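Local coordinates for protein endoglucanase (Komagataeibacter sucrofermentans, PDB 6VC5) that probably hydrolyses internal beta-1,4-glucosidic linkages in cellulose and related beta-glucans, as an endoglucanase of glycoside hydrolase family 8, at residues P196-S201 with Y221-V226; H32-G37 with D93-L98. All coordinates share one frame; numbering follows the deposited sequence.

Interaction 1 (P196-S201 with Y221-V226); sequences PPDWLS and YDAIRV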
ATOM      1  N   PRO A 196      -9.769  -5.650 -10.148  1.00  6.88           N
ATOM      2  CA  PRO A 196      -8.436  -6.238 -10.024  1.00  6.96           C
ATOM      3  C   PRO A 196      -8.414  -7.268  -8.920  1.00  7.21           C
ATOM      4  O   PRO A 196      -9.141  -7.135  -7.909  1.00  8.21           O
ATOM      5  CB  PRO A 196      -7.551  -5.029  -9.678  1.00  8.87           C
ATOM      6  CG  PRO A 196      -8.494  -4.118  -8.893  1.00 10.62           C
ATOM      7  CD  PRO A 196      -9.854  -4.305  -9.547  1.00  9.44           C
ATOM      8  N   PRO A 197      -7.607  -8.315  -9.035  1.00  5.85           N
ATOM      9  CA  PRO A 197      -7.485  -9.293  -7.955  1.00  6.84           C
ATOM     10  C   PRO A 197      -6.483  -8.821  -6.910  1.00  6.52           C
ATOM     11  O   PRO A 197      -5.624  -7.964  -7.160  1.00  7.49           O
ATOM     12  CB  PRO A 197      -6.941 -10.532  -8.678  1.00  8.34           C
ATOM     13  CG  PRO A 197      -6.062  -9.943  -9.745  1.00  8.11           C
ATOM     14  CD  PRO A 197      -6.721  -8.643 -10.175  1.00  7.59           C
ATOM     15  N   ASP A 198      -6.591  -9.424  -5.718  1.00  6.11           N
ATOM     16  CA  ASP A 198      -5.533  -9.282  -4.721  1.00  4.02           C
ATOM     17  C   ASP A 198      -4.180  -9.697  -5.300  1.00  4.68           C
ATOM     18  O   ASP A 198      -3.162  -9.031  -5.058  1.00  6.41           O
ATOM     19  CB  ASP A 198      -5.840 -10.145  -3.490  1.00  6.75           C
ATOM     20  CG  ASP A 198      -7.070  -9.685  -2.703  1.00  8.98           C
ATOM     21  OD1 ASP A 198      -7.362  -8.462  -2.627  1.00  7.31           O
ATOM     22  OD2 ASP A 198      -7.728 -10.582  -2.109  1.00 11.10           O
ATOM     23  N   TRP A 199      -4.154 -10.777  -6.085  1.00  5.05           N
ATOM     24  CA  TRP A 199      -2.918 -11.367  -6.601  1.00  3.91           C
ATOM     25  C   TRP A 199      -3.125 -11.749  -8.061  1.00  5.01           C
ATOM     26  O   TRP A 199      -4.032 -12.535  -8.375  1.00  6.14           O
ATOM     27  CB  TRP A 199      -2.547 -12.612  -5.787  1.00  5.96           C
ATOM     28  CG  TRP A 199      -2.274 -12.311  -4.323  1.00  7.00           C
ATOM     29  CD1 TRP A 199      -3.148 -12.439  -3.272  1.00  7.40           C
ATOM     30  CD2 TRP A 199      -1.048 -11.841  -3.769  1.00  6.74           C
ATOM     31  NE1 TRP A 199      -2.536 -12.060  -2.101  1.00  7.77           N
ATOM     32  CE2 TRP A 199      -1.244 -11.696  -2.380  1.00  8.53           C
ATOM     33  CE3 TRP A 199       0.199 -11.524  -4.314  1.00  8.91           C
ATOM     34  CZ2 TRP A 199      -0.224 -11.254  -1.525  1.00  9.19           C
ATOM     35  CZ3 TRP A 199       1.207 -11.076  -3.467  1.00  8.92           C
ATOM     36  CH2 TRP A 199       0.989 -10.948  -2.094  1.00  9.26           C
ATOM     37  N   LEU A 200      -2.270 -11.218  -8.940  1.00  5.89           N
ATOM     38  CA  LEU A 200      -2.335 -11.431 -10.381  1.00  5.27           C
ATOM     39  C   LEU A 200      -1.166 -12.315 -10.800  1.00  6.88           C
ATOM     40  O   LEU A 200      -0.072 -12.212 -10.239  1.00  7.80           O
ATOM     41  CB  LEU A 200      -2.210 -10.079 -11.097  1.00  5.74           C
ATOM     42  CG  LEU A 200      -2.240 -10.122 -12.614  1.00  7.46           C
ATOM     43  CD1 LEU A 200      -3.663 -10.364 -13.092  1.00  7.87           C
ATOM     44  CD2 LEU A 200      -1.698  -8.817 -13.161  1.00 10.84           C
ATOM     45  N   SER A 201      -1.393 -13.191 -11.778  1.00  7.14           N
ATOM     46  CA  SER A 201      -0.315 -13.972 -12.378  1.00  8.53           C
ATOM     47  C   SER A 201      -0.142 -13.589 -13.846  1.00  7.80           C
ATOM     48  O   SER A 201      -1.128 -13.437 -14.580  1.00  9.29           O
ATOM     49  CB  SER A 201      -0.628 -15.466 -12.265  1.00 11.04           C
ATOM     50  OG  SER A 201       0.480 -16.242 -12.692  1.00 17.33           O
ATOM     51  N   TYR A 221      -8.904  -7.526   0.681  1.00  6.06           N
ATOM     52  CA  TYR A 221      -8.212  -6.652   1.586  1.00  7.00           C
ATOM     53  C   TYR A 221      -6.933  -6.033   1.045  1.00  7.77           C
ATOM     54  O   TYR A 221      -6.485  -5.052   1.546  1.00  9.57           O
ATOM     55  CB  TYR A 221      -7.967  -7.388   2.900  1.00  9.17           C
ATOM     56  CG  TYR A 221      -9.253  -7.786   3.551  1.00 11.09           C
ATOM     57  CD1 TYR A 221      -9.915  -6.918   4.347  1.00 11.66           C
ATOM     58  CD2 TYR A 221      -9.821  -9.015   3.323  1.00 13.72           C
ATOM     59  CE1 TYR A 221     -11.098  -7.255   4.934  1.00 15.19           C
ATOM     60  CE2 TYR A 221     -11.026  -9.355   3.900  1.00 15.43           C
ATOM     61  CZ  TYR A 221     -11.648  -8.472   4.709  1.00 16.14           C
ATOM     62  OH  TYR A 221     -12.834  -8.721   5.346  1.00 19.82           O
ATOM     63  N   ASP A 222      -6.372  -6.630  -0.000  1.00  8.04           N
ATOM     64  CA  ASP A 222      -5.262  -6.019  -0.723  1.00  9.42           C
ATOM     65  C   ASP A 222      -5.744  -5.090  -1.845  1.00  7.04           C
ATOM     66  O   ASP A 222      -5.394  -3.931  -1.903  1.00  6.13           O
ATOM     67  CB  ASP A 222      -4.389  -7.100  -1.387  1.00 11.15           C
ATOM     68  CG  ASP A 222      -3.616  -7.976  -0.397  1.00 18.65           C
ATOM     69  OD1 ASP A 222      -4.213  -8.907   0.170  1.00 24.08           O
ATOM     70  OD2 ASP A 222      -2.403  -7.794  -0.245  1.00 19.08           O
ATOM     71  N   ALA A 223      -6.611  -5.625  -2.693  1.00  5.47           N
ATOM     72  CA  ALA A 223      -7.011  -4.952  -3.911  1.00  5.88           C
ATOM     73  C   ALA A 223      -7.776  -3.661  -3.672  1.00  5.00           C
ATOM     74  O   ALA A 223      -7.807  -2.820  -4.514  1.00  4.78           O
ATOM     75  CB  ALA A 223      -7.782  -5.883  -4.838  1.00  7.03           C
ATOM     76  N   ILE A 224      -8.326  -3.505  -2.486  1.00  5.55           N
ATOM     77  CA  ILE A 224      -9.142  -2.344  -2.213  1.00  6.90           C
ATOM     78  C   ILE A 224      -8.219  -1.152  -2.110  1.00  7.38           C
ATOM     79  O   ILE A 224      -8.654  -0.067  -2.441  1.00  8.18           O
ATOM     80  CB  ILE A 224      -9.845  -2.494  -0.832  1.00  7.36           C
ATOM     81  CG1 ILE A 224     -10.768  -1.317  -0.513  1.00  7.86           C
ATOM     82  CG2 ILE A 224      -8.812  -2.600   0.278  1.00  7.51           C
ATOM     83  CD1 ILE A 224     -11.949  -1.243  -1.442  1.00 10.84           C
ATOM     84  N   ARG A 225      -6.924  -1.269  -1.981  0.50  5.82           N
ATOM     85  CA  ARG A 225      -6.058  -0.123  -2.125  0.50  7.81           C
ATOM     86  C   ARG A 225      -5.909   0.420  -3.543  0.50  7.68           C
ATOM     87  O   ARG A 225      -5.437   1.503  -3.725  0.50 10.32           O
ATOM     88  CB  ARG A 225      -4.724  -0.348  -1.422  0.50  8.10           C
ATOM     89  CG  ARG A 225      -4.891  -0.388   0.093  0.50  9.69           C
ATOM     90  CD  ARG A 225      -3.592  -0.322   0.874  0.50 11.71           C
ATOM     91  NE  ARG A 225      -3.734  -1.073   2.122  0.50 14.54           N
ATOM     92  CZ  ARG A 225      -3.927  -0.555   3.338  0.50 15.13           C
ATOM     93  NH1 ARG A 225      -4.062  -1.349   4.353  0.50 18.04           N
ATOM     94  NH2 ARG A 225      -3.969   0.741   3.547  0.50 18.82           N
ATOM     95  N   VAL A 226      -6.135  -0.428  -4.526  1.00  6.63           N
ATOM     96  CA  VAL A 226      -5.874  -0.030  -5.907  1.00  7.20           C
ATOM     97  C   VAL A 226      -6.636   1.223  -6.342  1.00  7.43           C
ATOM     98  O   VAL A 226      -6.027   2.179  -6.773  1.00  8.00           O
ATOM     99  CB  VAL A 226      -6.086  -1.196  -6.905  1.00  6.36           C
ATOM    100  CG1 VAL A 226      -5.999  -0.705  -8.347  1.00  9.01           C
ATOM    101  CG2 VAL A 226      -5.035  -2.268  -6.654  1.00  8.17           C
TER
HETATM  102  O   HOH W   1      -6.312  -9.977   0.807  1.00 25.23           O
HETATM  103  O   HOH W   2      -5.414 -12.137  -0.068  1.00 31.71           O
HETATM  104  O   HOH W   3      -3.290 -11.807   0.491  1.00 29.87           O

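Interaction 2 (H32-G37 with D93-L98); sequences HSEGQG and DLLIAL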
ATOM      1  N   HIS A  32       5.364  -5.020  11.428  1.00  8.80           N
ATOM      2  CA  HIS A  32       5.579  -5.265  10.000  1.00  9.03           C
ATOM      3  C   HIS A  32       6.215  -4.049   9.360  1.00  9.33           C
ATOM      4  O   HIS A  32       6.053  -2.956   9.847  1.00  7.99           O
ATOM      5  CB  HIS A  32       4.247  -5.532   9.281  1.00 12.35           C
ATOM      6  CG  HIS A  32       3.560  -6.780   9.717  1.00 16.87           C
ATOM      7  ND1 HIS A  32       2.273  -6.785  10.190  1.00 22.50           N
ATOM      8  CD2 HIS A  32       3.976  -8.066   9.751  1.00 19.85           C
ATOM      9  CE1 HIS A  32       1.926  -8.022  10.503  1.00 22.39           C
ATOM     10  NE2 HIS A  32       2.943  -8.818  10.249  1.00 19.04           N
ATOM     11  N   SER A  33       6.917  -4.241   8.254  1.00  7.09           N
ATOM     12  CA  SER A  33       7.439  -3.076   7.538  1.00  6.46           C
ATOM     13  C   SER A  33       6.306  -2.179   7.047  1.00  8.19           C
ATOM     14  O   SER A  33       6.439  -0.953   7.048  1.00  8.51           O
ATOM     15  CB  SER A  33       8.371  -3.487   6.386  1.00  7.88           C
ATOM     16  OG  SER A  33       7.679  -4.223   5.383  1.00  8.31           O
ATOM     17  N   GLU A  34       5.174  -2.764   6.649  1.00  7.49           N
ATOM     18  CA  GLU A  34       4.043  -1.955   6.217  1.00  8.49           C
ATOM     19  C   GLU A  34       3.510  -1.117   7.375  1.00  8.30           C
ATOM     20  O   GLU A  34       3.180   0.060   7.201  1.00  9.13           O
ATOM     21  CB  GLU A  34       2.950  -2.873   5.659  1.00 12.07           C
ATOM     22  CG  GLU A  34       1.675  -2.175   5.203  1.00 16.36           C
ATOM     23  CD  GLU A  34       0.607  -3.159   4.718  1.00 18.54           C
ATOM     24  OE1 GLU A  34       0.846  -4.389   4.780  1.00 20.26           O
ATOM     25  OE2 GLU A  34      -0.470  -2.699   4.269  1.00 19.78           O
ATOM     26  N   GLY A  35       3.458  -1.699   8.572  1.00  7.22           N
ATOM     27  CA  GLY A  35       2.973  -0.963   9.731  1.00  6.93           C
ATOM     28  C   GLY A  35       3.900   0.158  10.164  1.00  6.47           C
ATOM     29  O   GLY A  35       3.447   1.241  10.536  1.00  6.21           O
ATOM     30  N   GLN A  36       5.208  -0.095  10.163  1.00  6.48           N
ATOM     31  CA  GLN A  36       6.138   0.994  10.456  1.00  6.13           C
ATOM     32  C   GLN A  36       6.013   2.082   9.393  1.00  7.55           C
ATOM     33  O   GLN A  36       6.041   3.288   9.696  1.00  7.18           O
ATOM     34  CB  GLN A  36       7.572   0.459  10.511  1.00  7.20           C
ATOM     35  CG  GLN A  36       7.829  -0.612  11.579  1.00  8.36           C
ATOM     36  CD  GLN A  36       7.519  -0.131  12.982  1.00  9.57           C
ATOM     37  OE1 GLN A  36       6.675  -0.700  13.663  1.00  9.60           O
ATOM     38  NE2 GLN A  36       8.206   0.928  13.421  1.00  8.19           N
ATOM     39  N   GLY A  37       5.808   1.663   8.140  1.00  7.60           N
ATOM     40  CA  GLY A  37       5.628   2.620   7.068  1.00  8.36           C
ATOM     41  C   GLY A  37       4.402   3.487   7.259  1.00  7.36           C
ATOM     42  O   GLY A  37       4.448   4.697   7.022  1.00  8.56           O
ATOM     43  N   ASP A  93       8.380  -1.296   1.757  1.00  8.47           N
ATOM     44  CA  ASP A  93       9.545  -0.537   1.300  1.00  8.12           C
ATOM     45  C   ASP A  93       9.130   0.818   0.720  1.00  6.55           C
ATOM     46  O   ASP A  93       9.717   1.861   1.050  1.00  6.16           O
ATOM     47  CB  ASP A  93      10.318  -1.344   0.248  1.00  8.90           C
ATOM     48  CG  ASP A  93      10.715  -2.754   0.720  1.00 12.84           C
ATOM     49  OD1 ASP A  93      11.033  -2.948   1.913  1.00 14.95           O
ATOM     50  OD2 ASP A  93      10.744  -3.678  -0.128  1.00 13.83           O
ATOM     51  N   LEU A  94       8.093   0.827  -0.130  1.00  6.47           N
ATOM     52  CA  LEU A  94       7.682   2.059  -0.808  1.00  6.14           C
ATOM     53  C   LEU A  94       6.990   3.038   0.137  1.00  6.88           C
ATOM     54  O   LEU A  94       7.110   4.256  -0.043  1.00  7.02           O
ATOM     55  CB  LEU A  94       6.750   1.714  -1.972  1.00  6.84           C
ATOM     56  CG  LEU A  94       7.449   1.102  -3.182  1.00  8.45           C
ATOM     57  CD1 LEU A  94       6.406   0.655  -4.193  1.00 11.05           C
ATOM     58  CD2 LEU A  94       8.458   2.055  -3.827  1.00  8.55           C
ATOM     59  N   LEU A  95       6.258   2.532   1.136  1.00  5.74           N
ATOM     60  CA  LEU A  95       5.620   3.410   2.120  1.00  5.59           C
ATOM     61  C   LEU A  95       6.651   4.093   3.007  1.00  5.85           C
ATOM     62  O   LEU A  95       6.548   5.300   3.278  1.00  7.19           O
ATOM     63  CB  LEU A  95       4.637   2.603   2.971  1.00  7.29           C
ATOM     64  CG  LEU A  95       3.343   2.203   2.263  1.00 10.05           C
ATOM     65  CD1 LEU A  95       2.729   1.042   3.038  1.00 11.45           C
ATOM     66  CD2 LEU A  95       2.372   3.373   2.165  1.00 11.98           C
ATOM     67  N   ILE A  96       7.649   3.331   3.474  1.00  5.24           N
ATOM     68  CA  ILE A  96       8.728   3.898   4.276  1.00  4.51           C
ATOM     69  C   ILE A  96       9.478   4.963   3.474  1.00  5.43           C
ATOM     70  O   ILE A  96       9.769   6.055   3.977  1.00  6.17           O
ATOM     71  CB  ILE A  96       9.649   2.768   4.773  1.00  5.13           C
ATOM     72  CG1 ILE A  96       8.915   1.902   5.802  1.00  6.77           C
ATOM     73  CG2 ILE A  96      10.925   3.341   5.354  1.00  4.78           C
ATOM     74  CD1 ILE A  96       9.642   0.596   6.151  1.00  9.19           C
ATOM     75  N   ALA A  97       9.800   4.665   2.210  1.00  5.91           N
ATOM     76  CA  ALA A  97      10.515   5.631   1.382  1.00  6.04           C
ATOM     77  C   ALA A  97       9.707   6.911   1.173  1.00  5.56           C
ATOM     78  O   ALA A  97      10.252   8.017   1.271  1.00  6.01           O
ATOM     79  CB  ALA A  97      10.878   5.001   0.038  1.00  6.77           C
ATOM     80  N   LEU A  98       8.408   6.786   0.886  1.00  6.10           N
ATOM     81  CA  LEU A  98       7.578   7.980   0.721  1.00  6.79           C
ATOM     82  C   LEU A  98       7.545   8.809   1.998  1.00  6.39           C
ATOM     83  O   LEU A  98       7.678  10.039   1.952  1.00  6.67           O
ATOM     84  CB  LEU A  98       6.159   7.592   0.306  1.00  7.55           C
ATOM     85  CG  LEU A  98       5.168   8.751   0.170  1.00  7.45           C
ATOM     86  CD1 LEU A  98       5.604   9.733  -0.892  1.00  8.09           C
ATOM     87  CD2 LEU A  98       3.813   8.166  -0.183  1.00  8.60           C
TER
HETATM   88  O   HOH W   4       9.529  -4.850   3.454  1.00  7.88           O

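Interaction 1 (P196-S201 with Y221-V226)
D198 meets the backbone of D222 and A223 with its carboxylate. OD1 of D198 accepts a hydrogen bond from A223 N at 2.9 Å. The N-H...O angle is 159°, and A223 N meets OD1 nearly along its C-O bond. A second, weak bond comes from D222 N to the same OD1 at 3.4 Å. The CG of D198 stands beside its own backbone N (chi1 -66°), which brings OD1 to both amides. The two acid side chains cross at about a right angle, with D198 OD1 4.2 Å from D222 OD1. The S220 hydroxyl is hydrogen-bonded to D198 OD2. Beside the acids, a water bridges W199 and D222. It lies in the plane of the indole at its edge, accepts from W199 NE1 at 2.7 Å and donates to D222 OD1 at 3.1 Å. An alanine at D198 would probably leave A223 N without its acceptor and let the turn shift. A223 CB covers the P196 carbonyl, 3.6 Å from P196 O, which is buried with no polar partner in the model. Apolar packing follows, where P196 CG reaches V226 CG1 at 4.3 Å. Further out, N153 holds D222 OD2, and the W199 ring stacks on W215. The D222-R225 turn is type I, closed by R225 N to D222 O at 3.1 Å. The arrangement is a buried aspartate held to the A223 amide, and weakly to that of D222, at a type I turn before helix 225-232. Here a strand-bearing loop region meets what is probably, as in family 8 enzymes, an (alpha/alpha)6 barrel.

Interaction 2 (H32-G37 with D93-L98)
E34 CG, next to the flat carboxylate of the glutamate, touches L95 CD1 at 4.0 Å. The two residues sit on helices that run side by side in nearly the same direction, consistent with neighbouring inner helices of an (alpha/alpha)6 barrel. The two side chains also lie side by side and point the same way. The E34 chain is extended, with CG anti to the backbone N (chi1 178°), and its carboxylate continues in the plane of that chain. Its OE2 bonds to Y38 OH. The other flat group is the ring of H32, at the N-cap of helix 33-46, which meets W73 with the planes almost parallel.

The axes of 33-37 and 93-98 approach to 8.0 Å at 21°. The closest CA pair is G37 and I96, 4.4 Å apart. G37 has no side chain, and a CB there would fall 3.0 Å from L95 CB. I96 packs against the bare G37 backbone. Its CG1 lies on G37 CA at 3.6 Å, and its CD1 reaches S33 O at 3.7 Å. Around this seam, W56 and I119 also touch I96.

No direct hydrogen bond joins the two segments. D93 is held by F71 N at OD1 and by N88 at OD2. One water bridges the helices, 2.7 Å from S33 OG and 2.9 Å from D93 OD1.

How the interactions relate
Interaction 2 closes before interaction 1 opens, so the two follow one another along the chain. Their centres lie about 18 Å apart, and both are buried, within about 10 Å of the centre of the chain. Interaction 2 packs helices 33-46 and 90-106, probably two helices of the barrel. Interaction 1 holds the turn before helix 225-232 to the loop that enters strand 200-203, the middle strand of a three-stranded antiparallel sheet. In one of two modelled conformers, R225 NH1 comes 3.8 Å from E34 OE2. This approach is long, weak and doubtful. R225 also packs on helix 300-313. Both contacts lie in the same family 8 region of the chain.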